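Local structure of N-(5'-phosphoribosyl)anthranilate isomerase (Thermococcus kodakarensis, 5LHF) at residues C9-M14 with I53-V58; V30-S35 with V39-A44. The protein catalyses the isomerisation of N-(5-phospho-beta-D-ribosyl)anthranilate to 1-(2-carboxyphenylamino)-1-deoxy-D-ribulose 5-phosphate, the third step from chorismate to tryptophan. All coordinates share one frame; numbering follows the deposited sequence.

Contact 1 (C9-M14 with I53-V58); sequences CGVKTM and IPIYLV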
loop_
_atom_site.group_PDB
_atom_site.type_symbol
_atom_site.label_atom_id
_atom_site.label_comp_id
_atom_site.label_asym_id
_atom_site.label_seq_id
_atom_site.Cartn_x
_atom_site.Cartn_y
_atom_site.Cartn_z
ATOM N N CYS A 9 -1.347 3.416 6.162
ATOM C CA CYS A 9 -2.569 2.763 5.711
ATOM C C CYS A 9 -3.428 2.362 6.905
ATOM O O CYS A 9 -2.942 2.218 8.030
ATOM C CB CYS A 9 -2.239 1.530 4.867
ATOM S SG CYS A 9 -3.694 0.801 4.055
ATOM N N GLY A 10 -4.727 2.209 6.646
ATOM C CA GLY A 10 -5.623 1.611 7.617
ATOM C C GLY A 10 -6.220 2.546 8.654
ATOM O O GLY A 10 -6.369 2.157 9.817
ATOM N N VAL A 11 -6.567 3.765 8.284
ATOM C CA VAL A 11 -7.218 4.641 9.253
ATOM C C VAL A 11 -8.675 4.230 9.383
ATOM O O VAL A 11 -9.346 3.916 8.386
ATOM C CB VAL A 11 -7.073 6.126 8.866
ATOM C CG1 VAL A 11 -5.615 6.565 8.993
ATOM C CG2 VAL A 11 -7.593 6.370 7.442
ATOM N N LYS A 12 -9.162 4.202 10.629
ATOM C CA LYS A 12 -10.534 3.815 10.932
ATOM C C LYS A 12 -11.383 4.962 11.454
ATOM O O LYS A 12 -12.613 4.857 11.433
ATOM C CB LYS A 12 -10.559 2.683 11.969
ATOM C CG LYS A 12 -9.778 1.450 11.552
ATOM C CD LYS A 12 -10.594 0.196 11.756
ATOM C CE LYS A 12 -10.578 -0.238 13.187
ATOM N NZ LYS A 12 -11.267 -1.539 13.383
ATOM N N THR A 13 -10.771 6.050 11.917
ATOM C CA THR A 13 -11.538 7.138 12.512
ATOM C C THR A 13 -11.046 8.483 12.005
ATOM O O THR A 13 -9.966 8.608 11.422
ATOM C CB THR A 13 -11.449 7.127 14.040
ATOM O OG1 THR A 13 -10.083 7.303 14.428
ATOM C CG2 THR A 13 -11.971 5.815 14.601
ATOM N N MET A 14 -11.868 9.503 12.259
ATOM C CA MET A 14 -11.472 10.871 11.960
ATOM C C MET A 14 -10.219 11.252 12.742
ATOM O O MET A 14 -9.338 11.943 12.218
ATOM C CB MET A 14 -12.634 11.812 12.292
ATOM C CG MET A 14 -13.007 11.860 13.771
ATOM S SD MET A 14 -14.589 12.679 14.105
ATOM C CE MET A 14 -14.116 14.403 13.911
ATOM N N ILE A 53 -5.384 14.704 2.270
ATOM C CA ILE A 53 -4.358 14.100 1.409
ATOM C C ILE A 53 -5.003 12.969 0.607
ATOM O O ILE A 53 -6.116 12.535 0.938
ATOM C CB ILE A 53 -3.164 13.563 2.223
ATOM C CG1 ILE A 53 -3.590 12.358 3.065
ATOM C CG2 ILE A 53 -2.531 14.674 3.079
ATOM C CD1 ILE A 53 -2.479 11.816 3.981
ATOM N N PRO A 54 -4.352 12.446 -0.433
ATOM C CA PRO A 54 -4.924 11.296 -1.143
ATOM C C PRO A 54 -5.215 10.152 -0.182
ATOM O O PRO A 54 -4.388 9.803 0.665
ATOM C CB PRO A 54 -3.830 10.929 -2.152
ATOM C CG PRO A 54 -3.165 12.224 -2.443
ATOM C CD PRO A 54 -3.157 12.976 -1.124
ATOM N N ILE A 55 -6.412 9.581 -0.289
ATOM C CA ILE A 55 -6.785 8.468 0.574
ATOM C C ILE A 55 -7.236 7.305 -0.305
ATOM O O ILE A 55 -8.204 7.426 -1.071
ATOM C CB ILE A 55 -7.857 8.860 1.607
ATOM C CG1 ILE A 55 -8.268 7.643 2.453
ATOM C CG2 ILE A 55 -9.059 9.568 0.952
ATOM C CD1 ILE A 55 -9.073 8.009 3.690
ATOM N N TYR A 56 -6.516 6.194 -0.222
ATOM C CA TYR A 56 -6.840 5.026 -1.033
ATOM C C TYR A 56 -7.979 4.226 -0.419
ATOM O O TYR A 56 -7.983 3.964 0.784
ATOM C CB TYR A 56 -5.597 4.140 -1.181
ATOM C CG TYR A 56 -4.575 4.755 -2.106
ATOM C CD1 TYR A 56 -3.693 5.732 -1.652
ATOM C CD2 TYR A 56 -4.507 4.365 -3.431
ATOM C CE1 TYR A 56 -2.772 6.311 -2.512
ATOM C CE2 TYR A 56 -3.609 4.917 -4.287
ATOM C CZ TYR A 56 -2.732 5.886 -3.833
ATOM O OH TYR A 56 -1.840 6.427 -4.743
ATOM N N LEU A 57 -8.938 3.830 -1.258
ATOM C CA LEU A 57 -9.899 2.791 -0.896
ATOM C C LEU A 57 -9.194 1.460 -1.089
ATOM O O LEU A 57 -8.927 1.063 -2.229
ATOM C CB LEU A 57 -11.151 2.883 -1.766
ATOM C CG LEU A 57 -12.356 2.023 -1.354
ATOM C CD1 LEU A 57 -12.925 2.483 -0.001
ATOM C CD2 LEU A 57 -13.440 2.058 -2.441
ATOM N N VAL A 58 -8.861 0.785 0.012
ATOM C CA VAL A 58 -8.000 -0.396 -0.016
ATOM C C VAL A 58 -8.863 -1.643 0.123
ATOM O O VAL A 58 -9.659 -1.744 1.067
ATOM C CB VAL A 58 -6.967 -0.346 1.120
ATOM C CG1 VAL A 58 -6.074 -1.566 1.062
ATOM C CG2 VAL A 58 -6.158 0.979 1.096
#
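Cys9 and Val58 meet through their side-chain ends, sulfur against methyl, with SG of Cys9 lying 3.9 Å from CG2 of Val58. On the cysteine, CB is still 5.5 Å from CG2 of Val58; the turn of SG away from the backbone N (chi1 -171°) then carries the sulfur across.

The second meeting point is best followed along Ile55. CB of Ile55 stands 6.3 Å from CG2 of Val11. One bond further out, CG1 of Ile55 is 5.2 Å from CG2 of Val11, and at the tip CD1 of Ile55 is 4.4 Å from CG2 of Val11. Ile55 is fully extended, with CG1 opposite the backbone N (chi1 177°) and CD1 continuing the line (chi2 167°); this brings CD1 nearer to Val11 than any other atom of Ile55, though the apolar touch remains loose.

The backbones stay apart because a strand runs between them. In the TIM barrel, strands 5-9 and 55-59 are both neighbours of strand 26-30, which shares backbone hydrogen bonds with each segment: Gly28 pairs with Gly10 and Val11, Thr27 with Pro54 and Tyr56. The two segments share no hydrogen bond of their own, and Cys9 and Tyr56, whose CA atoms come nearest, stand 8.3 Å apart. Val11 and Ile55 both rest on Thr27, while Val58 packs on Val30. Beyond the two apolar touches, the carbonyl oxygen of Cys9 is gripped by Ser185 OG and Lys194 NZ, and that of Gly10 by NE of Arg37.

Contact 2 (V30-S35 with V39-A44); sequences VVNSRS and VPLKTA
The CA atoms of Val31 and Val39 are 5.6 Å apart, and Val39 N gives a single hydrogen bond to Val30 O, 3.0 Å long and fairly straight at 159° about the hydrogen. One water extends this pairing: it accepts from Asn32 N at 2.9 Å and donates to Val39 O, so the backbone is joined directly on one side of Val31 and through solvent on the other.

Val31 then carries the apolar part. Its CG1, placed beside its own backbone N, sits 3.6 Å from CB of Ala44 and also lies against the carbonyl oxygen of Val39. Leu41 comes in crosswise, the two side chains at about a right angle; its CD2 sits over the branch point of the valine, 3.9 Å from Val31 CB and about as near to both methyls. Leu41 also packs on helix 64-74, at Asn69, Ala70, Lys73 and Thr74. Val39 adds CG2, which rests on the oxygen of Val30.

Further along the loop Ser33 OG donates to Val31 O at 2.8 Å, arriving from above the carbonyl plane, 38° out of it. The same carbonyl also receives Ser59 OG, so the chain just past the strand is tied to the next strand's end. On the helix, Ala44 N bonds back to Pro40 O in the first turn, and Thr43 OG1 ligates a sodium ion. Here a barrel strand, 26-30, ends and its chain loops back into the start of helix 41-50: the strand-to-helix connection of a TIM-barrel beta-alpha unit.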
loop_
_atom_site.group_PDB
_atom_site.type_symbol
_atom_site.label_atom_id
_atom_site.label_comp_id
_atom_site.label_asym_id
_atom_site.label_seq_id
_atom_site.Cartn_x
_atom_site.Cartn_y
_atom_site.Cartn_z
ATOM N N VAL A 30 -9.645 0.682 4.647
ATOM C CA VAL A 30 -9.828 -0.698 4.203
ATOM C C VAL A 30 -11.311 -1.057 4.241
ATOM O O VAL A 30 -11.996 -0.811 5.240
ATOM C CB VAL A 30 -9.007 -1.672 5.068
ATOM C CG1 VAL A 30 -9.273 -3.131 4.639
ATOM C CG2 VAL A 30 -7.508 -1.321 4.995
ATOM N N VAL A 31 -11.809 -1.632 3.147
ATOM C CA VAL A 31 -13.193 -2.086 3.058
ATOM C C VAL A 31 -13.217 -3.485 2.458
ATOM O O VAL A 31 -12.307 -3.890 1.732
ATOM C CB VAL A 31 -14.083 -1.139 2.210
ATOM C CG1 VAL A 31 -14.177 0.256 2.834
ATOM C CG2 VAL A 31 -13.600 -1.076 0.747
ATOM N N ASN A 32 -14.296 -4.213 2.754
ATOM C CA ASN A 32 -14.587 -5.499 2.121
ATOM C C ASN A 32 -13.326 -6.358 1.983
ATOM O O ASN A 32 -12.951 -6.792 0.894
ATOM C CB ASN A 32 -15.266 -5.291 0.755
ATOM C CG ASN A 32 -16.629 -4.586 0.866
ATOM O OD1 ASN A 32 -17.325 -4.713 1.870
ATOM N ND2 ASN A 32 -17.017 -3.860 -0.180
ATOM N N SER A 33 -12.649 -6.571 3.116
ATOM C CA SER A 33 -11.418 -7.351 3.162
ATOM C C SER A 33 -11.316 -8.052 4.510
ATOM O O SER A 33 -11.885 -7.603 5.510
ATOM C CB SER A 33 -10.162 -6.477 2.981
ATOM O OG SER A 33 -10.216 -5.694 1.800
ATOM N N ARG A 34 -10.560 -9.155 4.520
ATOM C CA ARG A 34 -10.069 -9.758 5.755
ATOM C C ARG A 34 -9.063 -8.825 6.421
ATOM O O ARG A 34 -7.865 -8.883 6.113
ATOM C CB ARG A 34 -9.410 -11.115 5.469
ATOM C CG ARG A 34 -10.296 -12.107 4.733
ATOM C CD ARG A 34 -9.514 -13.326 4.240
ATOM N NE ARG A 34 -10.428 -14.291 3.628
ATOM C CZ ARG A 34 -10.044 -15.364 2.941
ATOM N NH1 ARG A 34 -8.748 -15.628 2.775
ATOM N NH2 ARG A 34 -10.961 -16.174 2.423
ATOM N N SER A 35 -9.524 -7.961 7.324
ATOM C CA SER A 35 -8.628 -6.983 7.933
ATOM C C SER A 35 -9.204 -6.487 9.253
ATOM O O SER A 35 -10.406 -6.228 9.352
ATOM C CB SER A 35 -8.398 -5.797 6.990
ATOM O OG SER A 35 -7.748 -4.722 7.646
ATOM N N VAL A 39 -13.622 -1.159 7.748
ATOM C CA VAL A 39 -14.746 -0.330 8.175
ATOM C C VAL A 39 -15.868 -0.495 7.162
ATOM O O VAL A 39 -15.609 -0.854 5.986
ATOM C CB VAL A 39 -14.348 1.160 8.332
ATOM C CG1 VAL A 39 -13.235 1.354 9.368
ATOM C CG2 VAL A 39 -13.992 1.794 6.966
ATOM N N PRO A 40 -17.118 -0.248 7.562
ATOM C CA PRO A 40 -18.208 -0.227 6.572
ATOM C C PRO A 40 -18.030 0.869 5.516
ATOM O O PRO A 40 -17.386 1.891 5.763
ATOM C CB PRO A 40 -19.462 0.010 7.422
ATOM C CG PRO A 40 -19.029 -0.205 8.845
ATOM C CD PRO A 40 -17.576 0.055 8.918
ATOM N N LEU A 41 -18.634 0.636 4.346
ATOM C CA LEU A 41 -18.533 1.603 3.235
ATOM C C LEU A 41 -18.958 3.002 3.654
ATOM O O LEU A 41 -18.341 3.982 3.239
ATOM C CB LEU A 41 -19.370 1.138 2.039
ATOM C CG LEU A 41 -18.847 -0.001 1.169
ATOM C CD1 LEU A 41 -19.741 -0.199 -0.055
ATOM C CD2 LEU A 41 -17.421 0.231 0.741
ATOM N N LYS A 42 -20.044 3.129 4.436
ATOM C CA LYS A 42 -20.452 4.474 4.830
ATOM C C LYS A 42 -19.372 5.150 5.671
ATOM O O LYS A 42 -19.139 6.364 5.548
ATOM C CB LYS A 42 -21.772 4.430 5.603
ATOM C CG LYS A 42 -22.278 5.799 5.947
ATOM C CD LYS A 42 -23.281 5.755 7.072
ATOM C CE LYS A 42 -24.396 6.719 6.808
ATOM N NZ LYS A 42 -24.079 8.062 7.259
ATOM N N THR A 43 -18.729 4.391 6.555
ATOM C CA THR A 43 -17.670 4.971 7.372
ATOM C C THR A 43 -16.494 5.392 6.502
ATOM O O THR A 43 -15.929 6.476 6.690
ATOM C CB THR A 43 -17.221 3.976 8.448
ATOM O OG1 THR A 43 -18.342 3.617 9.267
ATOM C CG2 THR A 43 -16.141 4.584 9.323
ATOM N N ALA A 44 -16.127 4.549 5.529
ATOM C CA ALA A 44 -15.066 4.916 4.592
ATOM C C ALA A 44 -15.455 6.143 3.776
ATOM O O ALA A 44 -14.617 7.007 3.497
ATOM C CB ALA A 44 -14.755 3.742 3.663
HETATM O O HOH W 1 -16.342 -2.965 4.323
#

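In the fold
Both contacts are largely buried, but contact 1 lies deeper, its centre about 11 Å from the centre of the chain against about 15 Å for contact 2, which includes exposed Asn32 and borders a sodium ion. Contact 2 is nested in the chain between the segments of contact 1. Contact 1 joins elements on either side of strand 26-30 purely by apolar touches; contact 2 closes the loop after that strand onto helix 41-50 with a backbone bond, a water and tighter packing. They adjoin one another: Val58 O and Val31 N are 3.0 Å apart, a probable hydrogen bond, while Leu57 packs on Val31 and Lys12 on Val39.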